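Local coordinates for Endonuclease/exonuclease/phosphatase (Beutenbergia cavernae DSM 12333, PDB 4RUW), which is of unknown function but belongs to the endonuclease/exonuclease/phosphatase family, with a DNase I-like fold and a bound zinc ion, at residues A[62-65]-A[66-69]; A[107-110]-A[111-114]. All coordinates share one frame; numbering follows the deposited sequence.

Overall arrangement
Both contacts are local and sit next to the zinc site, in the connections that follow two strands of the same mixed sheet: interaction 1 in the loop after strand 55-62, interaction 2 after strand 91-98, at the start of helix 110-118. Interaction 1 is the more buried, a tight turn closed by backbone bonds and a histidine-to-carbonyl bond. Interaction 2 is partly buried: a carboxylate caps a helix on the exposed side, while Gln-110 and Leu-114 turn inward. The two touch each other. Thr-65 O probably accepts from Gln-110 NE2 at 2.8 Å, and Ile-63 CD1 meets Leu-114 CD1 at 4.2 Å. Segment 107-110 supplies a zinc ligand, whereas 62-65 only brings Thr-65 near the metal.

Interaction 1 of 2, residues A[62-65]-A[66-69]; sequences NIHT and AVAP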
loop_
_atom_site.group_PDB
_atom_site.type_symbol
_atom_site.label_atom_id
_atom_site.label_comp_id
_atom_site.label_asym_id
_atom_site.label_seq_id
_atom_site.Cartn_x
_atom_site.Cartn_y
_atom_site.Cartn_z
ATOM N N ASN A 62 -5.202 10.059 -2.163
ATOM C CA ASN A 62 -4.671 11.063 -3.068
ATOM C C ASN A 62 -5.803 12.055 -3.301
ATOM O O ASN A 62 -6.816 11.710 -3.914
ATOM C CB ASN A 62 -4.228 10.399 -4.368
ATOM C CG ASN A 62 -3.686 11.390 -5.384
ATOM O OD1 ASN A 62 -4.106 12.545 -5.437
ATOM N ND2 ASN A 62 -2.744 10.933 -6.209
ATOM N N ILE A 63 -5.649 13.266 -2.773
ATOM C CA ILE A 63 -6.748 14.222 -2.751
ATOM C C ILE A 63 -6.788 15.168 -3.947
ATOM O O ILE A 63 -7.659 16.040 -4.000
ATOM C CB ILE A 63 -6.776 15.057 -1.443
ATOM C CG1 ILE A 63 -5.577 16.019 -1.354
ATOM C CG2 ILE A 63 -6.871 14.139 -0.235
ATOM C CD1 ILE A 63 -5.753 17.118 -0.309
ATOM N N HIS A 64 -5.855 15.015 -4.891
ATOM C CA HIS A 64 -5.862 15.830 -6.111
ATOM C C HIS A 64 -5.937 17.335 -5.782
ATOM O O HIS A 64 -6.717 18.080 -6.385
ATOM C CB HIS A 64 -7.033 15.410 -7.009
ATOM C CG HIS A 64 -6.978 15.974 -8.397
ATOM N ND1 HIS A 64 -7.922 16.849 -8.885
ATOM C CD2 HIS A 64 -6.090 15.776 -9.403
ATOM C CE1 HIS A 64 -7.618 17.175 -10.132
ATOM N NE2 HIS A 64 -6.510 16.539 -10.466
ATOM N N THR A 65 -5.114 17.778 -4.831
ATOM C CA THR A 65 -5.110 19.174 -4.357
ATOM C C THR A 65 -6.493 19.711 -3.994
ATOM O O THR A 65 -6.745 20.915 -4.091
ATOM C CB THR A 65 -4.382 20.145 -5.326
ATOM O OG1 THR A 65 -5.013 20.156 -6.614
ATOM C CG2 THR A 65 -2.937 19.740 -5.487
ATOM N N ALA A 66 -7.358 18.817 -3.521
ATOM C CA ALA A 66 -8.735 19.143 -3.128
ATOM C C ALA A 66 -9.593 19.708 -4.253
ATOM O O ALA A 66 -10.613 20.342 -3.999
ATOM C CB ALA A 66 -8.773 20.060 -1.895
ATOM N N VAL A 67 -9.200 19.437 -5.491
ATOM C CA VAL A 67 -9.990 19.846 -6.642
ATOM C C VAL A 67 -10.768 18.635 -7.147
ATOM O O VAL A 67 -10.194 17.645 -7.587
ATOM C CB VAL A 67 -9.110 20.441 -7.750
ATOM C CG1 VAL A 67 -9.947 20.752 -8.985
ATOM C CG2 VAL A 67 -8.407 21.697 -7.232
ATOM N N ALA A 68 -12.087 18.718 -7.058
ATOM C CA ALA A 68 -12.951 17.598 -7.384
ATOM C C ALA A 68 -13.179 17.469 -8.883
ATOM O O ALA A 68 -13.357 18.467 -9.569
ATOM C CB ALA A 68 -14.282 17.779 -6.692
ATOM N N PRO A 69 -13.207 16.228 -9.393
ATOM C CA PRO A 69 -13.507 16.039 -10.816
ATOM C C PRO A 69 -14.906 16.520 -11.213
ATOM O O PRO A 69 -15.119 16.807 -12.389
ATOM C CB PRO A 69 -13.374 14.520 -11.010
ATOM C CG PRO A 69 -13.511 13.938 -9.628
ATOM C CD PRO A 69 -12.877 14.956 -8.729
#
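His-64 and Val-67 carry the side-chain polar contact. The ring donates from ND1 to Val-67 O at 2.7 Å, a nearly straight bond of 174°. The carbonyl oxygen sits at the ring edge, 4° out of the ring plane, and the donor lies slightly off the carbonyl plane. With chi1 at -168°, CG points opposite the backbone N of His-64, and this swings the ring across to the carbonyl of Val-67, three residues on. The bond helps fix the rotation of the imidazole.

Two backbone bonds close the turn. Ala-66 N gives to Ile-63 O at 2.8 Å, and Val-67 N gives to His-64 O at 3.0 Å. His-64, Thr-65 and Ala-66 all have positive phi, so these are two overlapping beta turns of left-handed sense. They follow directly on strand 55-62, a central strand of one of the two mixed sheets that build the DNase I-like fold, and start the connection to helix 77-87. Asn-62, the last residue of that strand, forms an Asx turn, taking His-64 N onto OD1 at 3.1 Å, while its ND2 bonds to Asp-235.

A second bond reaches His-64 O from Thr-65 OG1 at 2.7 Å. The hydroxyl and Val-67 N approach from opposite faces of the carbonyl plane, so this oxygen is gripped twice.

The van der Waals contacts are lighter. The Thr-65 and Val-67 side chains lie alongside each other, with OG1 of Thr-65 at 3.8 Å from CG2 of Val-67. Ile-63 lays CG1 and CD1 against Ala-66 N, each at 4.0 Å. Farther out, Ile-63 packs between Leu-94 of strand 91-98 and Ile-80 of helix 77-87, and Ala-66 also touches Ile-80.

Interaction 2 of 2, residues A[107-110]-A[111-114]; sequences HGDQ and PARL. With ZN (zinc ion), chain B.
Asp-109 reaches forward over the start of helix 110-118 and sets its carboxylate against Ala-112. OD1 accepts from Ala-112 N at 3.2 Å, from a donor well above the carboxylate plane (60° out of it), and CG lies 3.4 Å from the Ala-112 methyl. A chi1 of -168°, with CG beside the carbonyl carbon, is what brings the carboxylate round to the helix. Pro-111 crosses the Asp-109 side chain at about a right angle, its CD 3.4 Å from OD1; being proline in the first turn, it has no N-H to satisfy.

Gln-110 passes its CB 3.6 Å from Pro-111 CD and runs extended beyond CG to an amide held at both ends: OE1 accepts from His-98 N, and NE2 serves Thr-65 O and Glu-77 OE2. Leu-114 lies beyond the Gln-110 carbonyl oxygen, CG 3.4 Å from that O, which also accepts Leu-114 N at 2.8 Å. Arg-113 N bonds to Asp-109 O in the carbonyl plane, at 3.1 Å, while the arginine's bent chain leads off to a salt bridge with Glu-116.

Upstream, His-107 turns its ring to the zinc ion, ND1 at 2.1 Å, the other ligands being His-98, Asp-100 and His-137. The arrangement is an aspartate N-cap on a helix whose leading loop delivers one histidine of a four-residue zinc site.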
loop_
_atom_site.group_PDB
_atom_site.type_symbol
_atom_site.label_atom_id
_atom_site.label_comp_id
_atom_site.label_asym_id
_atom_site.label_seq_id
_atom_site.Cartn_x
_atom_site.Cartn_y
_atom_site.Cartn_z
ATOM N N HIS A 107 -2.867 27.074 -4.891
ATOM C CA HIS A 107 -3.763 26.320 -4.018
ATOM C C HIS A 107 -3.695 26.802 -2.574
ATOM O O HIS A 107 -4.376 26.264 -1.699
ATOM C CB HIS A 107 -3.401 24.832 -4.061
ATOM C CG HIS A 107 -3.647 24.193 -5.391
ATOM N ND1 HIS A 107 -2.650 24.025 -6.334
ATOM C CD2 HIS A 107 -4.778 23.697 -5.948
ATOM C CE1 HIS A 107 -3.163 23.449 -7.411
ATOM N NE2 HIS A 107 -4.455 23.252 -7.204
ATOM N N GLY A 108 -2.854 27.799 -2.318
ATOM C CA GLY A 108 -2.648 28.299 -0.972
ATOM C C GLY A 108 -1.990 27.276 -0.063
ATOM O O GLY A 108 -1.358 26.330 -0.528
ATOM N N ASP A 109 -2.142 27.468 1.242
ATOM C CA ASP A 109 -1.523 26.607 2.245
ATOM C C ASP A 109 -2.495 25.484 2.614
ATOM O O ASP A 109 -3.219 25.562 3.613
ATOM C CB ASP A 109 -1.161 27.439 3.481
ATOM C CG ASP A 109 -0.258 26.702 4.462
ATOM O OD1 ASP A 109 -0.225 25.453 4.452
ATOM O OD2 ASP A 109 0.403 27.390 5.269
ATOM N N GLN A 110 -2.516 24.426 1.812
ATOM C CA GLN A 110 -3.493 23.364 2.054
ATOM C C GLN A 110 -3.298 22.607 3.372
ATOM O O GLN A 110 -4.285 22.275 4.022
ATOM C CB GLN A 110 -3.598 22.410 0.860
ATOM C CG GLN A 110 -3.874 23.137 -0.442
ATOM C CD GLN A 110 -4.363 22.206 -1.520
ATOM O OE1 GLN A 110 -3.646 21.306 -1.957
ATOM N NE2 GLN A 110 -5.599 22.415 -1.958
ATOM N N PRO A 111 -2.041 22.333 3.780
ATOM C CA PRO A 111 -1.911 21.657 5.078
ATOM C C PRO A 111 -2.505 22.485 6.222
ATOM O O PRO A 111 -3.164 21.926 7.098
ATOM C CB PRO A 111 -0.392 21.507 5.242
ATOM C CG PRO A 111 0.124 21.476 3.848
ATOM C CD PRO A 111 -0.740 22.433 3.092
ATOM N N ALA A 112 -2.304 23.799 6.204
ATOM C CA ALA A 112 -2.849 24.642 7.259
ATOM C C ALA A 112 -4.373 24.657 7.206
ATOM O O ALA A 112 -5.041 24.642 8.241
ATOM C CB ALA A 112 -2.296 26.045 7.156
ATOM N N ARG A 113 -4.932 24.682 6.001
ATOM C CA ARG A 113 -6.380 24.707 5.861
ATOM C C ARG A 113 -7.010 23.385 6.319
ATOM O O ARG A 113 -8.024 23.372 7.020
ATOM C CB ARG A 113 -6.761 25.046 4.418
ATOM C CG ARG A 113 -8.254 25.068 4.150
ATOM C CD ARG A 113 -9.008 25.997 5.085
ATOM N NE ARG A 113 -10.393 26.127 4.639
ATOM C CZ ARG A 113 -11.422 26.417 5.427
ATOM N NH1 ARG A 113 -11.240 26.622 6.725
ATOM N NH2 ARG A 113 -12.638 26.490 4.908
ATOM N N LEU A 114 -6.401 22.269 5.930
ATOM C CA LEU A 114 -6.896 20.968 6.366
ATOM C C LEU A 114 -6.796 20.824 7.887
ATOM O O LEU A 114 -7.711 20.321 8.531
ATOM C CB LEU A 114 -6.177 19.829 5.644
ATOM C CG LEU A 114 -6.510 19.691 4.161
ATOM C CD1 LEU A 114 -5.467 18.824 3.470
ATOM C CD2 LEU A 114 -7.917 19.102 4.008
HETATM ZN ZN ZN B . -0.611 24.206 -6.172
#